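PDB 4GYV: FERM, ARHGEF and pleckstrin domain-containing protein 2 from Mus musculus, which acts as a guanine nucleotide exchange factor that activates the small GTPase RAC1, the present chain being its DH (RhoGEF) domain. Local coordinates for residues D6-I15 / L163-Y171; F109-E120 / N147-L157. All blocks are in the same frame, centred on the assembly; numbering follows the deposited sequence.

In the fold
From the N terminus the chain enters helix 7-39, whose N-cap and opening turns, 6-15, form one side of interaction 1. It then runs through a series of helices to 109-120, where helix 106-110 gives way to helix 112-124. Some 27 residues on, 147-157 returns to pack against it, so interaction 2 closes a short loop. Helix 152-170 continues to 163-171, which meets 6-15 and closes the much longer loop that encloses the first. The two contacts therefore nest without crossing. Both use helix 152-170, one near each end, and their centres lie about 27 Å apart, on opposite sides of the chain's centre, within the elongated all-helical DH domain.

Interaction 1 of 2, residues D6-I15 / L163-Y171; sequences DEAYFIAKEI and LLSRLCAHY
The imidazole of H170 carries E7 CB over one face, a CH-pi contact 4.1 Å from CB to the ring centroid, with A8 N over the same face, offset toward the rim. The Y171 ring has H170 CD2 over one face, also toward the rim, while A8 CB approaches it obliquely, 3.7 Å from Y171 CZ. The guanidinium of R166 is met at its edge, near its plane, by E14 OE1 in a salt bridge. The E14 carboxylate is turned 44° from that guanidinium, and I11 CG1 approaches R166 NH2 obliquely. R166 gets there by bending at its second and third torsions, which folds its chain back toward E14. I11 and L167 fill the middle, I11 CD1 lying 3.8 Å from L167 CD2; I15 CG1, 3.9 Å from L163 CD1, continues the apolar packing beside the salt bridge. At the N-cap, D6 OD1 accepts a weak bond from A8 N. The start of helix 7-39 thus lies antiparallel (169°, axes 10.0 Å apart at closest approach) to the C-terminal end of helix 152-170. In the DH bundle, L167 and I15 also touch L95 of helix 92-102, Y9 and A12 face helix 56-77, and L164 and C168 pack on helix 178-194, while E14 OE2 bonds H159 of a second subunit.

Interaction 2 of 2, residues F109-E120 / N147-L157; sequences FQRHDEVLTELE and NTFLLKPVQRL
The CA pairs F109-V154, H112-L150 and L116-N147, 6.5 to 7.1 Å apart, show the two segments running in opposite directions, with a type I turn from F149 to K152 in the second. L157 CD1 sits almost exactly over the centre of the F109 ring, 3.7 Å from its centroid and 4° off the normal, a CH-pi contact. P153 CB meets the edge of the same ring at CE1, 3.5 Å away, and also lies in plane at the edge of the H112 imidazole. An alanine in place of F109 removes the ring, which would probably open a gap beside P153 and deprive L157 CD1 of the surface it rests on. Both segments belong to the helical bundle of the DH domain, the exchange module of Rho GEFs, and their seam is mostly apolar, with no hydrogen bond across it. L150 CD1 is the meeting point further along, 3.5 Å from L119 CD1 and 3.9 Å from V115 CG1. L116, with CG anti to the backbone N (chi1 -170°), brings CD1 to within 3.9 Å of N147 CB. H112 NE2 and N147 OD1 find their bonds outside the two segments, with N54 O and Y133 OH. Helix 45-52 adds L50 and L51 against V115, and L47 against L119.

Interaction 1 of 2, residues D6-I15 / L163-Y171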
loop_
_atom_site.group_PDB
_atom_site.type_symbol
_atom_site.label_atom_id
_atom_site.label_comp_id
_atom_site.label_asym_id
_atom_site.label_seq_id
_atom_site.Cartn_x
_atom_site.Cartn_y
_atom_site.Cartn_z
ATOM N N ASP A 6 -12.300 -24.516 -0.177
ATOM C CA ASP A 6 -12.110 -24.546 -1.633
ATOM C C ASP A 6 -10.657 -24.285 -2.054
ATOM O O ASP A 6 -10.183 -23.144 -1.988
ATOM C CB ASP A 6 -13.006 -23.471 -2.260
ATOM C CG ASP A 6 -13.062 -23.535 -3.787
ATOM O OD1 ASP A 6 -12.397 -24.397 -4.409
ATOM O OD2 ASP A 6 -13.800 -22.701 -4.362
ATOM N N GLU A 7 -9.964 -25.322 -2.514
ATOM C CA GLU A 7 -8.579 -25.146 -2.918
ATOM C C GLU A 7 -8.440 -24.257 -4.163
ATOM O O GLU A 7 -7.453 -23.522 -4.315
ATOM C CB GLU A 7 -7.866 -26.485 -3.102
ATOM C CG GLU A 7 -6.387 -26.311 -3.424
ATOM C CD GLU A 7 -5.587 -27.597 -3.320
ATOM O OE1 GLU A 7 -4.407 -27.575 -3.776
ATOM O OE2 GLU A 7 -6.134 -28.605 -2.782
ATOM N N ALA A 8 -9.429 -24.299 -5.044
ATOM C CA ALA A 8 -9.367 -23.440 -6.213
ATOM C C ALA A 8 -9.398 -21.986 -5.775
ATOM O O ALA A 8 -8.634 -21.176 -6.294
ATOM C CB ALA A 8 -10.476 -23.750 -7.195
ATOM N N TYR A 9 -10.248 -21.649 -4.801
ATOM C CA TYR A 9 -10.283 -20.270 -4.312
ATOM C C TYR A 9 -8.910 -19.851 -3.769
ATOM O O TYR A 9 -8.407 -18.787 -4.119
ATOM C CB TYR A 9 -11.406 -20.002 -3.291
ATOM C CG TYR A 9 -11.242 -18.647 -2.634
ATOM C CD1 TYR A 9 -11.522 -17.489 -3.324
ATOM C CD2 TYR A 9 -10.733 -18.527 -1.348
ATOM C CE1 TYR A 9 -11.319 -16.242 -2.744
ATOM C CE2 TYR A 9 -10.535 -17.294 -0.767
ATOM C CZ TYR A 9 -10.826 -16.149 -1.464
ATOM O OH TYR A 9 -10.615 -14.906 -0.882
ATOM N N PHE A 10 -8.290 -20.697 -2.947
ATOM C CA PHE A 10 -6.967 -20.375 -2.406
ATOM C C PHE A 10 -5.903 -20.142 -3.476
ATOM O O PHE A 10 -5.139 -19.200 -3.389
ATOM C CB PHE A 10 -6.500 -21.417 -1.409
ATOM C CG PHE A 10 -7.328 -21.471 -0.152
ATOM C CD1 PHE A 10 -7.482 -20.350 0.645
ATOM C CD2 PHE A 10 -7.935 -22.657 0.255
ATOM C CE1 PHE A 10 -8.243 -20.399 1.813
ATOM C CE2 PHE A 10 -8.688 -22.713 1.423
ATOM C CZ PHE A 10 -8.853 -21.582 2.196
ATOM N N ILE A 11 -5.858 -20.976 -4.501
ATOM C CA ILE A 11 -4.875 -20.769 -5.556
ATOM C C ILE A 11 -5.128 -19.440 -6.241
ATOM O O ILE A 11 -4.204 -18.667 -6.456
ATOM C CB ILE A 11 -4.891 -21.901 -6.582
ATOM C CG1 ILE A 11 -4.491 -23.201 -5.927
ATOM C CG2 ILE A 11 -3.951 -21.606 -7.734
ATOM C CD1 ILE A 11 -4.898 -24.391 -6.751
ATOM N N ALA A 12 -6.385 -19.159 -6.549
ATOM C CA ALA A 12 -6.754 -17.873 -7.136
ATOM C C ALA A 12 -6.246 -16.733 -6.276
ATOM O O ALA A 12 -5.617 -15.800 -6.769
ATOM C CB ALA A 12 -8.259 -17.764 -7.300
ATOM N N LYS A 13 -6.492 -16.823 -4.978
ATOM C CA LYS A 13 -6.082 -15.756 -4.090
ATOM C C LYS A 13 -4.551 -15.663 -4.012
ATOM O O LYS A 13 -3.994 -14.562 -3.959
ATOM C CB LYS A 13 -6.718 -15.928 -2.720
ATOM C CG LYS A 13 -6.617 -14.665 -1.905
ATOM C CD LYS A 13 -7.875 -13.794 -1.888
ATOM C CE LYS A 13 -7.501 -12.350 -1.476
ATOM N NZ LYS A 13 -8.253 -11.827 -0.283
ATOM N N GLU A 14 -3.879 -16.813 -4.048
ATOM C CA GLU A 14 -2.421 -16.856 -4.074
ATOM C C GLU A 14 -1.882 -16.192 -5.355
ATOM O O GLU A 14 -0.894 -15.460 -5.317
ATOM C CB GLU A 14 -1.900 -18.305 -3.930
ATOM C CG GLU A 14 -2.019 -18.924 -2.509
ATOM C CD GLU A 14 -1.889 -20.475 -2.477
ATOM O OE1 GLU A 14 -1.586 -21.077 -3.536
ATOM O OE2 GLU A 14 -2.072 -21.098 -1.391
ATOM N N ILE A 15 -2.539 -16.437 -6.488
ATOM C CA ILE A 15 -2.153 -15.788 -7.738
ATOM C C ILE A 15 -2.257 -14.271 -7.614
ATOM O O ILE A 15 -1.343 -13.529 -7.964
ATOM C CB ILE A 15 -3.034 -16.259 -8.895
ATOM C CG1 ILE A 15 -2.737 -17.717 -9.242
ATOM C CG2 ILE A 15 -2.816 -15.423 -10.162
ATOM C CD1 ILE A 15 -3.726 -18.239 -10.272
ATOM N N LEU A 163 1.445 -22.770 -10.431
ATOM C CA LEU A 163 0.091 -22.457 -9.998
ATOM C C LEU A 163 -0.965 -23.115 -10.886
ATOM O O LEU A 163 -1.902 -23.725 -10.387
ATOM C CB LEU A 163 -0.097 -20.939 -9.942
ATOM C CG LEU A 163 0.675 -20.223 -8.821
ATOM C CD1 LEU A 163 1.043 -18.804 -9.217
ATOM C CD2 LEU A 163 -0.090 -20.229 -7.491
ATOM N N LEU A 164 -0.812 -23.002 -12.197
ATOM C CA LEU A 164 -1.712 -23.696 -13.102
ATOM C C LEU A 164 -1.652 -25.216 -12.931
ATOM O O LEU A 164 -2.651 -25.917 -13.076
ATOM C CB LEU A 164 -1.440 -23.273 -14.539
ATOM C CG LEU A 164 -2.185 -21.962 -14.774
ATOM C CD1 LEU A 164 -1.557 -21.102 -15.857
ATOM C CD2 LEU A 164 -3.623 -22.305 -15.124
ATOM N N SER A 165 -0.484 -25.727 -12.589
ATOM C CA SER A 165 -0.370 -27.149 -12.330
ATOM C C SER A 165 -1.245 -27.571 -11.177
ATOM O O SER A 165 -1.853 -28.634 -11.212
ATOM C CB SER A 165 1.067 -27.525 -12.032
ATOM O OG SER A 165 1.817 -27.467 -13.225
ATOM N N ARG A 166 -1.311 -26.738 -10.151
ATOM C CA ARG A 166 -2.049 -27.106 -8.961
ATOM C C ARG A 166 -3.540 -27.096 -9.245
ATOM O O ARG A 166 -4.280 -27.989 -8.798
ATOM C CB ARG A 166 -1.731 -26.144 -7.841
ATOM C CG ARG A 166 -0.261 -25.884 -7.649
ATOM C CD ARG A 166 0.123 -25.994 -6.181
ATOM N NE ARG A 166 -0.777 -25.234 -5.317
ATOM C CZ ARG A 166 -0.647 -23.938 -5.071
ATOM N NH1 ARG A 166 0.368 -23.244 -5.616
ATOM N NH2 ARG A 166 -1.523 -23.350 -4.261
ATOM N N LEU A 167 -3.972 -26.074 -9.983
ATOM C CA LEU A 167 -5.362 -25.954 -10.408
ATOM C C LEU A 167 -5.745 -27.158 -11.247
ATOM O O LEU A 167 -6.777 -27.771 -11.013
ATOM C CB LEU A 167 -5.595 -24.674 -11.222
ATOM C CG LEU A 167 -5.881 -23.377 -10.471
ATOM C CD1 LEU A 167 -6.010 -22.216 -11.440
ATOM C CD2 LEU A 167 -7.145 -23.522 -9.652
ATOM N N CYS A 168 -4.912 -27.492 -12.230
ATOM C CA CYS A 168 -5.231 -28.590 -13.122
ATOM C C CYS A 168 -5.319 -29.870 -12.334
ATOM O O CYS A 168 -6.241 -30.664 -12.515
ATOM C CB CYS A 168 -4.203 -28.700 -14.232
ATOM S SG CYS A 168 -4.422 -27.455 -15.507
ATOM N N ALA A 169 -4.376 -30.049 -11.422
ATOM C CA ALA A 169 -4.392 -31.201 -10.535
ATOM C C ALA A 169 -5.609 -31.226 -9.614
ATOM O O ALA A 169 -6.024 -32.274 -9.162
ATOM C CB ALA A 169 -3.140 -31.233 -9.733
ATOM N N HIS A 170 -6.178 -30.068 -9.322
ATOM C CA HIS A 170 -7.266 -30.003 -8.362
ATOM C C HIS A 170 -8.623 -30.318 -8.987
ATOM O O HIS A 170 -9.420 -31.075 -8.435
ATOM C CB HIS A 170 -7.306 -28.625 -7.711
ATOM C CG HIS A 170 -8.609 -28.325 -7.043
ATOM N ND1 HIS A 170 -8.973 -28.893 -5.842
ATOM C CD2 HIS A 170 -9.649 -27.545 -7.424
ATOM C CE1 HIS A 170 -10.174 -28.457 -5.502
ATOM N NE2 HIS A 170 -10.608 -27.640 -6.446
ATOM N N TYR A 171 -8.876 -29.718 -10.142
ATOM C CA TYR A 171 -10.151 -29.851 -10.832
ATOM C C TYR A 171 -10.319 -31.255 -11.402
ATOM O O TYR A 171 -9.352 -31.881 -11.866
ATOM C CB TYR A 171 -10.239 -28.817 -11.957
ATOM C CG TYR A 171 -10.541 -27.396 -11.505
ATOM C CD1 TYR A 171 -11.605 -27.132 -10.654
ATOM C CD2 TYR A 171 -9.787 -26.316 -11.951
ATOM C CE1 TYR A 171 -11.906 -25.848 -10.248
ATOM C CE2 TYR A 171 -10.087 -25.013 -11.542
ATOM C CZ TYR A 171 -11.155 -24.797 -10.686
ATOM O OH TYR A 171 -11.499 -23.539 -10.256
#

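Interaction 2 of 2, residues F109-E120 / N147-L157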
loop_
_atom_site.group_PDB
_atom_site.type_symbol
_atom_site.label_atom_id
_atom_site.label_comp_id
_atom_site.label_asym_id
_atom_site.label_seq_id
_atom_site.Cartn_x
_atom_site.Cartn_y
_atom_site.Cartn_z
ATOM N N PHE A 109 11.287 -11.159 -22.498
ATOM C CA PHE A 109 11.843 -11.994 -21.443
ATOM C C PHE A 109 13.152 -12.592 -21.940
ATOM O O PHE A 109 14.142 -12.666 -21.222
ATOM C CB PHE A 109 10.861 -13.102 -21.058
ATOM C CG PHE A 109 9.654 -12.606 -20.324
ATOM C CD1 PHE A 109 9.716 -12.332 -18.968
ATOM C CD2 PHE A 109 8.454 -12.416 -20.983
ATOM C CE1 PHE A 109 8.600 -11.862 -18.279
ATOM C CE2 PHE A 109 7.337 -11.947 -20.299
ATOM C CZ PHE A 109 7.418 -11.663 -18.947
ATOM N N GLN A 110 13.152 -12.978 -23.202
ATOM C CA GLN A 110 14.311 -13.585 -23.825
ATOM C C GLN A 110 15.551 -12.691 -23.791
ATOM O O GLN A 110 16.661 -13.186 -23.879
ATOM C CB GLN A 110 13.979 -13.939 -25.269
ATOM C CG GLN A 110 14.808 -15.026 -25.822
ATOM C CD GLN A 110 14.108 -16.342 -25.730
ATOM O OE1 GLN A 110 13.142 -16.580 -26.457
ATOM N NE2 GLN A 110 14.579 -17.221 -24.832
ATOM N N ARG A 111 15.375 -11.381 -23.669
ATOM C CA ARG A 111 16.529 -10.479 -23.674
ATOM C C ARG A 111 17.054 -10.158 -22.272
ATOM O O ARG A 111 18.069 -9.483 -22.128
ATOM C CB ARG A 111 16.261 -9.199 -24.494
ATOM C CG ARG A 111 16.268 -9.446 -25.991
ATOM C CD ARG A 111 15.815 -8.241 -26.795
ATOM N NE ARG A 111 15.712 -8.545 -28.228
ATOM C CZ ARG A 111 16.759 -8.682 -29.053
ATOM N NH1 ARG A 111 16.576 -8.949 -30.352
ATOM N NH2 ARG A 111 17.998 -8.548 -28.580
ATOM N N HIS A 112 16.390 -10.674 -21.244
ATOM C CA HIS A 112 16.748 -10.313 -19.874
ATOM C C HIS A 112 18.138 -10.719 -19.447
ATOM O O HIS A 112 18.811 -9.953 -18.784
ATOM C CB HIS A 112 15.719 -10.814 -18.864
ATOM C CG HIS A 112 14.420 -10.070 -18.915
ATOM N ND1 HIS A 112 13.372 -10.341 -18.065
ATOM C CD2 HIS A 112 13.999 -9.074 -19.729
ATOM C CE1 HIS A 112 12.364 -9.534 -18.347
ATOM N NE2 HIS A 112 12.723 -8.749 -19.346
ATOM N N ASP A 113 18.583 -11.907 -19.824
ATOM C CA ASP A 113 19.928 -12.330 -19.450
ATOM C C ASP A 113 20.966 -11.452 -20.142
ATOM O O ASP A 113 22.063 -11.205 -19.620
ATOM C CB ASP A 113 20.142 -13.792 -19.815
ATOM C CG ASP A 113 19.946 -14.050 -21.291
ATOM O OD1 ASP A 113 18.779 -14.027 -21.746
ATOM O OD2 ASP A 113 20.957 -14.274 -21.994
ATOM N N GLU A 114 20.605 -10.971 -21.324
ATOM C CA GLU A 114 21.445 -10.044 -22.061
ATOM C C GLU A 114 21.448 -8.669 -21.374
ATOM O O GLU A 114 22.503 -8.070 -21.186
ATOM C CB GLU A 114 20.957 -9.974 -23.503
ATOM C CG GLU A 114 21.498 -8.835 -24.323
ATOM C CD GLU A 114 20.785 -8.705 -25.674
ATOM O OE1 GLU A 114 21.093 -7.736 -26.410
ATOM O OE2 GLU A 114 19.924 -9.571 -25.994
ATOM N N VAL A 115 20.269 -8.185 -20.980
ATOM C CA VAL A 115 20.144 -6.932 -20.240
ATOM C C VAL A 115 21.022 -6.976 -18.999
ATOM O O VAL A 115 21.721 -6.030 -18.644
ATOM C CB VAL A 115 18.684 -6.702 -19.781
ATOM C CG1 VAL A 115 18.621 -5.664 -18.644
ATOM C CG2 VAL A 115 17.810 -6.284 -20.960
ATOM N N LEU A 116 20.987 -8.115 -18.345
ATOM C CA LEU A 116 21.753 -8.305 -17.145
ATOM C C LEU A 116 23.268 -8.262 -17.396
ATOM O O LEU A 116 23.964 -7.509 -16.717
ATOM C CB LEU A 116 21.341 -9.612 -16.511
ATOM C CG LEU A 116 21.890 -9.847 -15.127
ATOM C CD1 LEU A 116 21.513 -8.680 -14.243
ATOM C CD2 LEU A 116 21.265 -11.130 -14.640
ATOM N N THR A 117 23.785 -9.041 -18.354
ATOM C CA THR A 117 25.230 -9.049 -18.558
ATOM C C THR A 117 25.720 -7.647 -18.934
ATOM O O THR A 117 26.806 -7.221 -18.536
ATOM C CB THR A 117 25.723 -10.051 -19.650
ATOM O OG1 THR A 117 25.247 -9.638 -20.924
ATOM C CG2 THR A 117 25.253 -11.447 -19.398
ATOM N N GLU A 118 24.899 -6.933 -19.690
ATOM C CA GLU A 118 25.278 -5.635 -20.200
ATOM C C GLU A 118 25.356 -4.597 -19.105
ATOM O O GLU A 118 26.214 -3.710 -19.147
ATOM C CB GLU A 118 24.293 -5.192 -21.268
ATOM C CG GLU A 118 24.540 -5.872 -22.578
ATOM C CD GLU A 118 25.967 -5.694 -23.029
ATOM O OE1 GLU A 118 26.561 -6.672 -23.546
ATOM O OE2 GLU A 118 26.495 -4.571 -22.855
ATOM N N LEU A 119 24.447 -4.699 -18.139
ATOM C CA LEU A 119 24.503 -3.851 -16.960
ATOM C C LEU A 119 25.792 -4.052 -16.180
ATOM O O LEU A 119 26.479 -3.083 -15.853
ATOM C CB LEU A 119 23.310 -4.104 -16.048
ATOM C CG LEU A 119 21.981 -3.563 -16.567
ATOM C CD1 LEU A 119 20.838 -3.895 -15.619
ATOM C CD2 LEU A 119 22.071 -2.079 -16.784
ATOM N N GLU A 120 26.118 -5.306 -15.874
ATOM C CA GLU A 120 27.287 -5.597 -15.055
ATOM C C GLU A 120 28.505 -5.048 -15.757
ATOM O O GLU A 120 29.319 -4.355 -15.154
ATOM C CB GLU A 120 27.424 -7.091 -14.795
ATOM C CG GLU A 120 26.110 -7.728 -14.398
ATOM C CD GLU A 120 26.266 -8.880 -13.423
ATOM O OE1 GLU A 120 27.135 -9.751 -13.663
ATOM O OE2 GLU A 120 25.515 -8.906 -12.414
ATOM N N ASN A 147 19.993 -5.444 -9.467
ATOM C CA ASN A 147 20.040 -6.485 -10.480
ATOM C C ASN A 147 19.266 -7.775 -10.144
ATOM O O ASN A 147 18.868 -8.499 -11.041
ATOM C CB ASN A 147 21.490 -6.801 -10.868
ATOM C CG ASN A 147 22.098 -5.745 -11.793
ATOM O OD1 ASN A 147 21.398 -4.871 -12.298
ATOM N ND2 ASN A 147 23.401 -5.840 -12.030
ATOM N N THR A 148 19.019 -8.071 -8.875
ATOM C CA THR A 148 18.318 -9.317 -8.593
ATOM C C THR A 148 16.808 -9.188 -8.859
ATOM O O THR A 148 16.093 -10.188 -8.991
ATOM C CB THR A 148 18.664 -9.923 -7.201
ATOM O OG1 THR A 148 17.827 -9.373 -6.208
ATOM C CG2 THR A 148 20.110 -9.659 -6.807
ATOM N N PHE A 149 16.337 -7.950 -8.976
ATOM C CA PHE A 149 14.974 -7.705 -9.418
ATOM C C PHE A 149 14.806 -8.122 -10.857
ATOM O O PHE A 149 13.712 -8.452 -11.269
ATOM C CB PHE A 149 14.587 -6.227 -9.281
ATOM C CG PHE A 149 14.394 -5.778 -7.857
ATOM C CD1 PHE A 149 13.159 -5.921 -7.228
ATOM C CD2 PHE A 149 15.454 -5.228 -7.135
ATOM C CE1 PHE A 149 12.974 -5.512 -5.900
ATOM C CE2 PHE A 149 15.278 -4.818 -5.814
ATOM C CZ PHE A 149 14.032 -4.957 -5.198
ATOM N N LEU A 150 15.884 -8.096 -11.634
ATOM C CA LEU A 150 15.810 -8.509 -13.035
ATOM C C LEU A 150 15.584 -10.004 -13.249
ATOM O O LEU A 150 15.187 -10.426 -14.337
ATOM C CB LEU A 150 17.055 -8.076 -13.769
ATOM C CG LEU A 150 17.057 -6.591 -14.051
ATOM C CD1 LEU A 150 18.343 -6.229 -14.773
ATOM C CD2 LEU A 150 15.873 -6.290 -14.905
ATOM N N LEU A 151 15.822 -10.806 -12.214
ATOM C CA LEU A 151 15.536 -12.238 -12.285
ATOM C C LEU A 151 14.065 -12.543 -11.977
ATOM O O LEU A 151 13.643 -13.684 -12.092
ATOM C CB LEU A 151 16.412 -13.015 -11.303
ATOM C CG LEU A 151 17.916 -12.826 -11.418
ATOM C CD1 LEU A 151 18.608 -13.272 -10.151
ATOM C CD2 LEU A 151 18.410 -13.607 -12.585
ATOM N N LYS A 152 13.295 -11.539 -11.555
ATOM C CA LYS A 152 11.923 -11.791 -11.117
ATOM C C LYS A 152 10.933 -12.093 -12.249
ATOM O O LYS A 152 10.169 -13.046 -12.138
ATOM C CB LYS A 152 11.413 -10.697 -10.159
ATOM C CG LYS A 152 12.287 -10.593 -8.926
ATOM C CD LYS A 152 11.664 -9.886 -7.719
ATOM C CE LYS A 152 12.327 -10.423 -6.421
ATOM N NZ LYS A 152 11.583 -10.054 -5.171
ATOM N N PRO A 153 10.956 -11.314 -13.348
ATOM C CA PRO A 153 10.019 -11.604 -14.442
ATOM C C PRO A 153 10.009 -13.074 -14.908
ATOM O O PRO A 153 8.951 -13.705 -14.883
ATOM C CB PRO A 153 10.512 -10.685 -15.565
ATOM C CG PRO A 153 11.081 -9.526 -14.849
ATOM C CD PRO A 153 11.770 -10.117 -13.648
ATOM N N VAL A 154 11.152 -13.617 -15.315
ATOM C CA VAL A 154 11.158 -15.003 -15.773
ATOM C C VAL A 154 10.786 -15.970 -14.641
ATOM O O VAL A 154 10.048 -16.927 -14.833
ATOM C CB VAL A 154 12.483 -15.384 -16.455
ATOM C CG1 VAL A 154 12.488 -16.846 -16.821
ATOM C CG2 VAL A 154 12.663 -14.566 -17.707
ATOM N N GLN A 155 11.267 -15.698 -13.443
ATOM C CA GLN A 155 10.823 -16.453 -12.288
ATOM C C GLN A 155 9.296 -16.422 -12.109
ATOM O O GLN A 155 8.711 -17.409 -11.690
ATOM C CB GLN A 155 11.533 -15.953 -11.043
ATOM C CG GLN A 155 11.109 -16.642 -9.773
ATOM C CD GLN A 155 11.841 -16.109 -8.551
ATOM O OE1 GLN A 155 12.333 -14.974 -8.541
ATOM N NE2 GLN A 155 11.917 -16.930 -7.514
ATOM N N ARG A 156 8.651 -15.303 -12.450
ATOM C CA ARG A 156 7.191 -15.189 -12.317
ATOM C C ARG A 156 6.509 -16.153 -13.266
ATOM O O ARG A 156 5.487 -16.748 -12.928
ATOM C CB ARG A 156 6.702 -13.767 -12.576
ATOM C CG ARG A 156 5.237 -13.534 -12.342
ATOM C CD ARG A 156 4.868 -13.674 -10.876
ATOM N NE ARG A 156 3.424 -13.512 -10.660
ATOM C CZ ARG A 156 2.735 -14.075 -9.668
ATOM N NH1 ARG A 156 3.343 -14.850 -8.786
ATOM N NH2 ARG A 156 1.435 -13.867 -9.558
ATOM N N LEU A 157 7.080 -16.317 -14.456
ATOM C CA LEU A 157 6.484 -17.215 -15.429
ATOM C C LEU A 157 6.527 -18.660 -14.936
ATOM O O LEU A 157 5.593 -19.418 -15.142
ATOM C CB LEU A 157 7.162 -17.076 -16.785
ATOM C CG LEU A 157 7.159 -15.640 -17.297
ATOM C CD1 LEU A 157 7.715 -15.634 -18.680
ATOM C CD2 LEU A 157 5.764 -15.067 -17.316
#